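Local coordinates for threonine synthase (Brucella melitensis bv. 1, PDB 4F4F), which probably catalyses the pyridoxal phosphate-dependent conversion of O-phospho-L-homoserine and water into L-threonine and phosphate, the last step of threonine biosynthesis, at residues F77-M80 with V81-Y85; S185-S188 with N189-A192; R126-D129 with Y130-Q134; S319-E322 with R323-E327. All coordinates share one frame; numbering follows the deposited sequence.

Contact 1. Residues F77-M80 with V81-Y85; sequences FERM and VREAY
Phe77 and Val81, Glu78 and Arg82 meet one turn apart in an i to i+4 side-chain contact within helix 74-86, in the N-terminal part of threonine synthase. On the buried flank, Val81 sets CG2 squarely over one face of the Phe77 ring, 3.9 Å from the centroid and 9° off the normal, a CH-pi contact. A beta-branched residue suits this place because CG2, anti to the carbonyl carbon, points back toward the preceding turn. On the solvent flank, Glu78 and Arg82 run side by side and join in a salt bridge, Arg82 NH1 to Glu78 OE1 at 2.9 Å. The bond is bent (140° at the hydrogen), and NH1 reaches OE1 from above the carboxylate plane. Arg79 and Glu83 are looser: Glu83 OE2 lies 3.6 Å from the aliphatic Arg79 CG, and their charges attract only from a distance. Beneath them the backbone bonds Val81 N to Phe77 O and Glu83 N to Arg79 O, 2.9 and 2.8 Å, keep the spacing of an alpha helix. The buried side of the helix packs on two neighbours, Phe77 and Val81 on Leu61 of helix 56-64 and Met80 on Met127 and Tyr130 of helix 117-134.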
loop_
_atom_site.group_PDB
_atom_site.type_symbol
_atom_site.label_atom_id
_atom_site.label_comp_id
_atom_site.label_asym_id
_atom_site.label_seq_id
_atom_site.Cartn_x
_atom_site.Cartn_y
_atom_site.Cartn_z
ATOM N N PHE A 77 -19.673 9.947 -2.433
ATOM C CA PHE A 77 -18.433 9.384 -3.003
ATOM C C PHE A 77 -17.603 10.425 -3.792
ATOM O O PHE A 77 -16.393 10.512 -3.581
ATOM C CB PHE A 77 -18.730 8.115 -3.815
ATOM C CG PHE A 77 -17.533 7.199 -4.012
ATOM C CD1 PHE A 77 -16.793 6.736 -2.928
ATOM C CD2 PHE A 77 -17.213 6.740 -5.250
ATOM C CE1 PHE A 77 -15.711 5.901 -3.115
ATOM C CE2 PHE A 77 -16.146 5.895 -5.447
ATOM C CZ PHE A 77 -15.398 5.446 -4.378
ATOM N N GLU A 78 -18.253 11.237 -4.650
ATOM C CA GLU A 78 -17.617 12.416 -5.316
ATOM C C GLU A 78 -17.609 13.707 -4.470
ATOM O O GLU A 78 -17.969 14.880 -4.979
ATOM C CB GLU A 78 -18.383 12.863 -6.562
ATOM C CG GLU A 78 -17.686 14.054 -7.202
ATOM C CD GLU A 78 -18.409 14.649 -8.372
ATOM O OE1 GLU A 78 -18.012 15.769 -8.759
ATOM O OE2 GLU A 78 -19.357 14.028 -8.895
ATOM N N ARG A 79 -17.436 13.536 -3.199
ATOM C CA ARG A 79 -16.903 14.574 -2.374
ATOM C C ARG A 79 -15.644 13.940 -1.797
ATOM O O ARG A 79 -14.613 14.537 -1.774
ATOM C CB ARG A 79 -17.917 14.880 -1.297
ATOM C CG ARG A 79 -17.546 15.880 -0.230
ATOM C CD ARG A 79 -18.678 15.856 0.803
ATOM N NE ARG A 79 -18.374 15.021 1.976
ATOM C CZ ARG A 79 -18.434 13.680 2.088
ATOM N NH1 ARG A 79 -18.115 13.125 3.254
ATOM N NH2 ARG A 79 -18.775 12.865 1.097
ATOM N N MET A 80 -15.742 12.700 -1.351
ATOM C CA MET A 80 -14.649 12.122 -0.586
ATOM C C MET A 80 -13.445 11.778 -1.507
ATOM O O MET A 80 -12.304 11.969 -1.119
ATOM C CB MET A 80 -15.137 10.941 0.256
ATOM C CG MET A 80 -15.504 9.676 -0.494
ATOM S SD MET A 80 -16.174 8.423 0.658
ATOM C CE MET A 80 -17.723 9.069 1.235
ATOM N N VAL A 81 -13.718 11.362 -2.743
ATOM C CA VAL A 81 -12.645 11.123 -3.734
ATOM C C VAL A 81 -11.979 12.462 -4.088
ATOM O O VAL A 81 -10.763 12.584 -4.075
ATOM C CB VAL A 81 -13.167 10.364 -4.979
ATOM C CG1 VAL A 81 -12.085 10.269 -6.035
ATOM C CG2 VAL A 81 -13.647 8.970 -4.617
ATOM N N ARG A 82 -12.794 13.504 -4.295
ATOM C CA ARG A 82 -12.271 14.852 -4.597
ATOM C C ARG A 82 -11.404 15.345 -3.447
ATOM O O ARG A 82 -10.331 15.876 -3.671
ATOM C CB ARG A 82 -13.441 15.827 -4.837
ATOM C CG ARG A 82 -13.125 17.188 -5.440
ATOM C CD ARG A 82 -14.335 17.828 -6.202
ATOM N NE ARG A 82 -14.980 16.920 -7.203
ATOM C CZ ARG A 82 -14.503 16.595 -8.434
ATOM N NH1 ARG A 82 -15.178 15.735 -9.210
ATOM N NH2 ARG A 82 -13.363 17.098 -8.923
ATOM N N GLU A 83 -11.873 15.169 -2.217
ATOM C CA GLU A 83 -11.128 15.638 -1.033
ATOM C C GLU A 83 -9.837 14.826 -0.806
ATOM O O GLU A 83 -8.788 15.402 -0.532
ATOM C CB GLU A 83 -12.030 15.652 0.211
ATOM C CG GLU A 83 -13.099 16.734 0.070
ATOM C CD GLU A 83 -14.072 16.835 1.235
ATOM O OE1 GLU A 83 -14.045 15.946 2.117
ATOM O OE2 GLU A 83 -14.877 17.811 1.219
ATOM N N ALA A 84 -9.922 13.509 -0.959
ATOM C CA ALA A 84 -8.767 12.653 -0.853
ATOM C C ALA A 84 -7.612 13.105 -1.768
ATOM O O ALA A 84 -6.456 13.253 -1.327
ATOM C CB ALA A 84 -9.142 11.187 -1.152
ATOM N N TYR A 85 -7.919 13.339 -3.031
ATOM C CA TYR A 85 -6.851 13.627 -3.999
ATOM C C TYR A 85 -6.513 15.118 -4.094
ATOM O O TYR A 85 -5.480 15.504 -4.639
ATOM C CB TYR A 85 -7.135 12.882 -5.328
ATOM C CG TYR A 85 -7.130 11.408 -4.983
ATOM C CD1 TYR A 85 -5.969 10.797 -4.483
ATOM C CD2 TYR A 85 -8.289 10.648 -5.058
ATOM C CE1 TYR A 85 -5.964 9.493 -4.072
ATOM C CE2 TYR A 85 -8.288 9.318 -4.660
ATOM C CZ TYR A 85 -7.132 8.742 -4.187
ATOM O OH TYR A 85 -7.147 7.434 -3.763
#

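Contact 2. Residues S185-S188 with N189-A192; sequences SGFS and NVHA
Asn189 touches Phe187 through its amide oxygen, OD1 lying 3.7 Å from Phe187 CB, obliquely to the ring. Its chi1 of 73° places CG between the backbone N and the carbonyl carbon, folding the amide back beside the turn. That amide has its bonds elsewhere: OD1 accepts from Gly159 N, while ND2 donates to the carbonyls of Phe157 and Thr163, a task suited to a side chain carrying both donor and acceptor. Val190 comes next and begins strand 190-196. Its N donates to Phe187 O at 3.4 Å, a weak bond that closes a type I beta turn from Phe187 to Val190. Val190 CG2 then packs against Phe187 CB, 3.8 Å away, and also lies 4.0 Å from Ser185 OG. The same hydroxyl accepts from Phe187 N at 3.3 Å in a nearly straight bond (175°), forming an ST turn just before the beta turn; Gly186, with its positive phi, lies inside it. His191 brings NE2 only to within 3.8 Å of Ser188 O, too far for more than packing. Its ND1 is bonded to Tyr461 OH, and its ring stacks on Phe166. Across the turn, therefore, one weak backbone bond and slight side-chain packing join the two halves, while the amide of Asn189 and ND1 of His191 bond to other parts of the fold.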
loop_
_atom_site.group_PDB
_atom_site.type_symbol
_atom_site.label_atom_id
_atom_site.label_comp_id
_atom_site.label_asym_id
_atom_site.label_seq_id
_atom_site.Cartn_x
_atom_site.Cartn_y
_atom_site.Cartn_z
ATOM N N SER A 185 1.302 17.067 12.995
ATOM C CA SER A 185 0.151 17.166 12.082
ATOM C C SER A 185 -0.841 18.175 12.591
ATOM O O SER A 185 -1.712 18.651 11.845
ATOM C CB SER A 185 -0.553 15.829 11.998
ATOM O OG SER A 185 -1.346 15.620 13.146
ATOM N N GLY A 186 -0.793 18.435 13.885
ATOM C CA GLY A 186 -1.644 19.448 14.487
ATOM C C GLY A 186 -3.080 19.025 14.748
ATOM O O GLY A 186 -3.864 19.822 15.245
ATOM N N PHE A 187 -3.440 17.781 14.423
ATOM C CA PHE A 187 -4.825 17.348 14.585
ATOM C C PHE A 187 -5.103 16.848 15.991
ATOM O O PHE A 187 -4.303 16.110 16.554
ATOM C CB PHE A 187 -5.135 16.235 13.590
ATOM C CG PHE A 187 -5.144 16.683 12.161
ATOM C CD1 PHE A 187 -6.096 17.579 11.714
ATOM C CD2 PHE A 187 -4.228 16.159 11.249
ATOM C CE1 PHE A 187 -6.139 17.964 10.382
ATOM C CE2 PHE A 187 -4.250 16.558 9.905
ATOM C CZ PHE A 187 -5.213 17.463 9.480
ATOM N N SER A 188 -6.272 17.195 16.525
ATOM C CA SER A 188 -6.646 16.841 17.905
ATOM C C SER A 188 -7.007 15.352 18.095
ATOM O O SER A 188 -6.924 14.830 19.203
ATOM C CB SER A 188 -7.809 17.726 18.368
ATOM O OG SER A 188 -8.923 17.538 17.502
ATOM N N ASN A 189 -7.339 14.644 17.017
ATOM C CA ASN A 189 -7.682 13.226 17.103
ATOM C C ASN A 189 -6.533 12.288 16.793
ATOM O O ASN A 189 -6.770 11.098 16.563
ATOM C CB ASN A 189 -8.876 12.890 16.186
ATOM C CG ASN A 189 -8.505 12.896 14.715
ATOM O OD1 ASN A 189 -7.754 13.775 14.276
ATOM N ND2 ASN A 189 -9.015 11.897 13.941
ATOM N N VAL A 190 -5.321 12.835 16.769
ATOM C CA VAL A 190 -4.104 12.119 16.490
ATOM C C VAL A 190 -3.276 12.042 17.774
ATOM O O VAL A 190 -3.113 13.049 18.472
ATOM C CB VAL A 190 -3.269 12.802 15.397
ATOM C CG1 VAL A 190 -1.851 12.187 15.363
ATOM C CG2 VAL A 190 -3.965 12.677 14.045
ATOM N N HIS A 191 -2.789 10.843 18.062
ATOM C CA HIS A 191 -1.967 10.557 19.244
ATOM C C HIS A 191 -0.747 9.767 18.881
ATOM O O HIS A 191 -0.828 8.604 18.543
ATOM C CB HIS A 191 -2.814 9.840 20.289
ATOM C CG HIS A 191 -4.084 10.593 20.628
ATOM N ND1 HIS A 191 -4.160 11.463 21.643
ATOM C CD2 HIS A 191 -5.328 10.595 20.010
ATOM C CE1 HIS A 191 -5.396 12.002 21.680
ATOM N NE2 HIS A 191 -6.110 11.469 20.675
ATOM N N ALA A 192 0.401 10.420 18.940
ATOM C CA ALA A 192 1.665 9.778 18.583
ATOM C C ALA A 192 2.283 9.330 19.893
ATOM O O ALA A 192 2.539 10.153 20.756
ATOM C CB ALA A 192 2.580 10.775 17.850
#

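Contact 3. Residues R126-D129 with Y130-Q134; sequences RMMD and YVLAQ
Met128 and Leu132 lie side by side and point the same way, one turn apart on helix 117-134, with Met128 CG 3.8 Å from Leu132 CD1. Met128 extends with CG anti to the backbone N (chi1 -176°), and its chain bends only at the thioether end. Leu132 takes the other common helical choice, CG beside its own N, which lays the branch back along the preceding turn: CG comes within 3.2 Å of Met128 O. The flexible methionine and the branched leucine together make an apolar patch, received by Ile141 and Ala139 of strand 139-144.

Val131 faces differently. Its CG2 sits 3.4 Å from Met127 O, and Val131 and Met127 both turn to helix 20-26, where Leu24 and Leu25 wait. The segment is the last part of the helix that starts at Lys117, within the pyridoxal phosphate-dependent enzyme family region of the chain, and four regular i to i+4 bonds carry it; Leu132 N to Met128 O, at 2.9 Å and 172°, is the straightest, while Tyr130 N to Arg126 O is longer, at 3.1 Å, and less straight.

Tyr130 lies on another flank. CB rests 3.5 Å from Met127 O, and the long, flat side chain leads away from the preceding turn to meet Asp76 of helix 74-86 and Pro73 just before it. Asp129 turns its carboxylate elsewhere again: OD1 accepts from Asn162 N and OD2 from Asp161 N, so both oxygens tie the helix to the loop before strand 163-170.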
loop_
_atom_site.group_PDB
_atom_site.type_symbol
_atom_site.label_atom_id
_atom_site.label_comp_id
_atom_site.label_asym_id
_atom_site.label_seq_id
_atom_site.Cartn_x
_atom_site.Cartn_y
_atom_site.Cartn_z
ATOM N N ARG A 126 -11.459 8.414 4.637
ATOM C CA ARG A 126 -12.722 9.096 4.345
ATOM C C ARG A 126 -13.873 8.136 4.108
ATOM O O ARG A 126 -14.984 8.384 4.564
ATOM C CB ARG A 126 -12.566 10.077 3.162
ATOM C CG ARG A 126 -11.653 11.235 3.500
ATOM C CD ARG A 126 -11.335 12.188 2.360
ATOM N NE ARG A 126 -10.656 13.406 2.822
ATOM C CZ ARG A 126 -9.341 13.492 3.058
ATOM N NH1 ARG A 126 -8.542 12.434 2.894
ATOM N NH2 ARG A 126 -8.808 14.622 3.460
ATOM N N MET A 127 -13.618 7.031 3.425
ATOM C CA MET A 127 -14.639 6.011 3.226
ATOM C C MET A 127 -15.047 5.448 4.581
ATOM O O MET A 127 -16.225 5.273 4.860
ATOM C CB MET A 127 -14.127 4.877 2.313
ATOM C CG MET A 127 -13.891 5.340 0.888
ATOM S SD MET A 127 -13.662 4.003 -0.264
ATOM C CE MET A 127 -12.160 3.193 0.325
ATOM N N MET A 128 -14.048 5.156 5.426
ATOM C CA MET A 128 -14.311 4.614 6.743
ATOM C C MET A 128 -15.104 5.619 7.582
ATOM O O MET A 128 -16.027 5.233 8.278
ATOM C CB MET A 128 -13.024 4.222 7.451
ATOM C CG MET A 128 -13.268 3.560 8.806
ATOM S SD MET A 128 -11.750 3.028 9.655
ATOM C CE MET A 128 -10.934 2.055 8.391
ATOM N N ASP A 129 -14.758 6.901 7.504
ATOM C CA ASP A 129 -15.477 7.941 8.274
ATOM C C ASP A 129 -16.972 7.962 7.896
ATOM O O ASP A 129 -17.851 8.098 8.748
ATOM C CB ASP A 129 -14.836 9.291 7.983
ATOM C CG ASP A 129 -14.809 10.216 9.172
ATOM O OD1 ASP A 129 -14.534 9.777 10.304
ATOM O OD2 ASP A 129 -14.964 11.421 8.945
ATOM N N TYR A 130 -17.232 7.768 6.611
ATOM C CA TYR A 130 -18.573 7.779 6.070
ATOM C C TYR A 130 -19.341 6.536 6.535
ATOM O O TYR A 130 -20.486 6.646 6.994
ATOM C CB TYR A 130 -18.573 7.885 4.528
ATOM C CG TYR A 130 -19.964 7.825 3.983
ATOM C CD1 TYR A 130 -20.531 6.600 3.653
ATOM C CD2 TYR A 130 -20.747 8.975 3.863
ATOM C CE1 TYR A 130 -21.828 6.524 3.175
ATOM C CE2 TYR A 130 -22.055 8.906 3.395
ATOM C CZ TYR A 130 -22.582 7.669 3.060
ATOM O OH TYR A 130 -23.888 7.534 2.607
ATOM N N VAL A 131 -18.719 5.362 6.417
ATOM C CA VAL A 131 -19.377 4.122 6.843
ATOM C C VAL A 131 -19.713 4.127 8.345
ATOM O O VAL A 131 -20.822 3.724 8.751
ATOM C CB VAL A 131 -18.526 2.888 6.474
ATOM C CG1 VAL A 131 -19.054 1.652 7.183
ATOM C CG2 VAL A 131 -18.448 2.747 4.954
ATOM N N LEU A 132 -18.757 4.564 9.172
ATOM C CA LEU A 132 -18.963 4.697 10.611
ATOM C C LEU A 132 -20.129 5.654 10.922
ATOM O O LEU A 132 -21.008 5.306 11.685
ATOM C CB LEU A 132 -17.674 5.185 11.303
ATOM C CG LEU A 132 -16.476 4.215 11.325
ATOM C CD1 LEU A 132 -15.209 4.936 11.810
ATOM C CD2 LEU A 132 -16.755 2.996 12.221
ATOM N N ALA A 133 -20.127 6.844 10.329
ATOM C CA ALA A 133 -21.228 7.804 10.519
ATOM C C ALA A 133 -22.563 7.175 10.187
ATOM O O ALA A 133 -23.539 7.358 10.924
ATOM C CB ALA A 133 -21.046 9.059 9.662
ATOM N N GLN A 134 -22.624 6.472 9.060
ATOM C CA GLN A 134 -23.896 5.892 8.614
ATOM C C GLN A 134 -24.431 4.870 9.606
ATOM O O GLN A 134 -25.643 4.666 9.657
ATOM C CB GLN A 134 -23.807 5.272 7.198
ATOM C CG GLN A 134 -23.749 6.303 6.067
ATOM C CD GLN A 134 -24.963 7.242 5.954
ATOM O OE1 GLN A 134 -24.844 8.505 6.037
ATOM N NE2 GLN A 134 -26.139 6.655 5.754
#

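Contact 4. Residues S319-E322 with R323-E327; sequences SNFE and RLLFE
Backbone bonds change character along residues 320 to 326, where loop passes into helix 321-328. Arg323 N donates to Asn320 O at 2.9 Å, an i to i+3 bond with its donor well above the carbonyl plane, at the start of the helix. Phe321 O then takes two donors: Leu325 N at 2.9 Å in a good alpha-helical bond (166°), and Leu324 N in a weak one. Phe326 N to Glu322 O continues the regular series.

Asn320 and Arg323 run side by side, and the asparagine oxygen lies at the edge of the guanidinium, near its plane. Arg323 NH1 to Asn320 OD1 is short, 2.7 Å, yet bent to 129°, and counts as weak. The long arginine, extended from CG to NE, also gives NH1 to Ile227 O and NH2 to Tyr35 O; Asn320 spends ND2 on the carbonyls of Ser226 and Asn261. On another flank, a chi1 of -172° turns the Phe321 ring to the side of its own carbonyl, carrying it over to the leucines of the next turn. Leu325 CD2 lies 3.8 Å from Phe321 CE2, and Leu324 CD2 4.2 Å from Phe321 CE1, both oblique to the ring. Leu324 also touches Phe262, which binds the cofactor. Glu322 sends its carboxylate to Arg12 and Thr11.

Buried polar groups thus find partners all around: one amide joins a cationic side chain to the main chain of a cofactor-binding residue, Asn261. This places Asn320 in the second shell of the pyridoxal phosphate site, and the carbonyls around the guanidinium probably favour its positive charge.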
loop_
_atom_site.group_PDB
_atom_site.type_symbol
_atom_site.label_atom_id
_atom_site.label_comp_id
_atom_site.label_asym_id
_atom_site.label_seq_id
_atom_site.Cartn_x
_atom_site.Cartn_y
_atom_site.Cartn_z
ATOM N N SER A 319 2.180 -10.055 2.647
ATOM C CA SER A 319 0.867 -10.226 3.266
ATOM C C SER A 319 -0.296 -10.417 2.260
ATOM O O SER A 319 -1.223 -11.162 2.525
ATOM C CB SER A 319 0.577 -9.062 4.212
ATOM O OG SER A 319 0.260 -7.895 3.457
ATOM N N ASN A 320 -0.233 -9.793 1.096
ATOM C CA ASN A 320 -1.314 -9.926 0.123
ATOM C C ASN A 320 -1.078 -10.951 -0.969
ATOM O O ASN A 320 -1.914 -11.125 -1.845
ATOM C CB ASN A 320 -1.591 -8.579 -0.506
ATOM C CG ASN A 320 -2.194 -7.616 0.483
ATOM O OD1 ASN A 320 -3.285 -7.844 0.948
ATOM N ND2 ASN A 320 -1.472 -6.570 0.840
ATOM N N PHE A 321 0.063 -11.640 -0.918
ATOM C CA PHE A 321 0.327 -12.700 -1.931
ATOM C C PHE A 321 -0.795 -13.754 -1.950
ATOM O O PHE A 321 -1.146 -14.280 -3.004
ATOM C CB PHE A 321 1.677 -13.352 -1.658
ATOM C CG PHE A 321 2.133 -14.300 -2.731
ATOM C CD1 PHE A 321 2.277 -13.881 -4.039
ATOM C CD2 PHE A 321 2.459 -15.601 -2.409
ATOM C CE1 PHE A 321 2.725 -14.762 -5.023
ATOM C CE2 PHE A 321 2.878 -16.480 -3.384
ATOM C CZ PHE A 321 3.024 -16.060 -4.688
ATOM N N GLU A 322 -1.374 -14.008 -0.784
ATOM C CA GLU A 322 -2.519 -14.909 -0.635
ATOM C C GLU A 322 -3.677 -14.563 -1.554
ATOM O O GLU A 322 -4.356 -15.476 -2.020
ATOM C CB GLU A 322 -2.998 -14.963 0.841
ATOM C CG GLU A 322 -4.243 -15.818 1.074
ATOM C CD GLU A 322 -4.633 -15.954 2.538
ATOM O OE1 GLU A 322 -3.827 -15.591 3.429
ATOM O OE2 GLU A 322 -5.734 -16.458 2.783
ATOM N N ARG A 323 -3.891 -13.277 -1.846
ATOM C CA ARG A 323 -4.960 -12.909 -2.758
ATOM C C ARG A 323 -4.643 -13.459 -4.151
ATOM O O ARG A 323 -5.528 -14.043 -4.822
ATOM C CB ARG A 323 -5.203 -11.401 -2.776
ATOM C CG ARG A 323 -5.998 -10.897 -1.608
ATOM C CD ARG A 323 -6.140 -9.374 -1.622
ATOM N NE ARG A 323 -7.269 -8.921 -0.805
ATOM C CZ ARG A 323 -7.174 -8.368 0.399
ATOM N NH1 ARG A 323 -6.004 -8.153 0.998
ATOM N NH2 ARG A 323 -8.261 -8.017 1.052
ATOM N N LEU A 324 -3.387 -13.347 -4.579
ATOM C CA LEU A 324 -3.048 -13.909 -5.884
ATOM C C LEU A 324 -3.103 -15.433 -5.865
ATOM O O LEU A 324 -3.548 -16.052 -6.855
ATOM C CB LEU A 324 -1.692 -13.431 -6.406
ATOM C CG LEU A 324 -1.191 -14.043 -7.741
ATOM C CD1 LEU A 324 -2.172 -13.776 -8.884
ATOM C CD2 LEU A 324 0.184 -13.515 -8.081
ATOM N N LEU A 325 -2.620 -16.051 -4.782
ATOM C CA LEU A 325 -2.708 -17.500 -4.667
ATOM C C LEU A 325 -4.140 -17.998 -4.902
ATOM O O LEU A 325 -4.360 -18.995 -5.574
ATOM C CB LEU A 325 -2.224 -17.978 -3.289
ATOM C CG LEU A 325 -0.723 -17.929 -3.040
ATOM C CD1 LEU A 325 -0.366 -18.321 -1.595
ATOM C CD2 LEU A 325 0.021 -18.840 -4.019
ATOM N N PHE A 326 -5.108 -17.330 -4.289
ATOM C CA PHE A 326 -6.529 -17.699 -4.412
ATOM C C PHE A 326 -6.938 -17.653 -5.878
ATOM O O PHE A 326 -7.509 -18.619 -6.390
ATOM C CB PHE A 326 -7.382 -16.726 -3.580
ATOM C CG PHE A 326 -8.844 -17.045 -3.500
ATOM C CD1 PHE A 326 -9.288 -18.252 -2.994
ATOM C CD2 PHE A 326 -9.799 -16.092 -3.869
ATOM C CE1 PHE A 326 -10.659 -18.512 -2.867
ATOM C CE2 PHE A 326 -11.153 -16.336 -3.736
ATOM C CZ PHE A 326 -11.588 -17.553 -3.242
ATOM N N GLU A 327 -6.615 -16.561 -6.560
ATOM C CA GLU A 327 -6.998 -16.424 -7.966
ATOM C C GLU A 327 -6.308 -17.482 -8.848
ATOM O O GLU A 327 -6.935 -18.089 -9.730
ATOM C CB GLU A 327 -6.669 -15.006 -8.469
ATOM C CG GLU A 327 -7.371 -13.895 -7.700
ATOM C CD GLU A 327 -8.831 -13.789 -7.994
ATOM O OE1 GLU A 327 -9.406 -14.713 -8.658
ATOM O OE2 GLU A 327 -9.426 -12.799 -7.520
#

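Contacts 1 and 3 form one packed pair: their centres are 13 Å apart, and helix 74-86 touches helix 117-134 through Met80 O to Arg126 CD (3.6 Å) and Glu83 CB to Arg126 NE (3.7 Å). This joins the N-terminal part to the cofactor-binding domain. Contact 2 stands about 7 Å from contact 3 at the nearest atoms and about 11 Å from contact 1, without touching either. Contact 4 lies across the molecule from contact 2, their centres 34 Å apart, and is the one near the cofactor: the side chain of Asn320 is about 6 Å from bound pyridoxal phosphate. The helix of contact 3 nevertheless begins at Lys117, in the pocket.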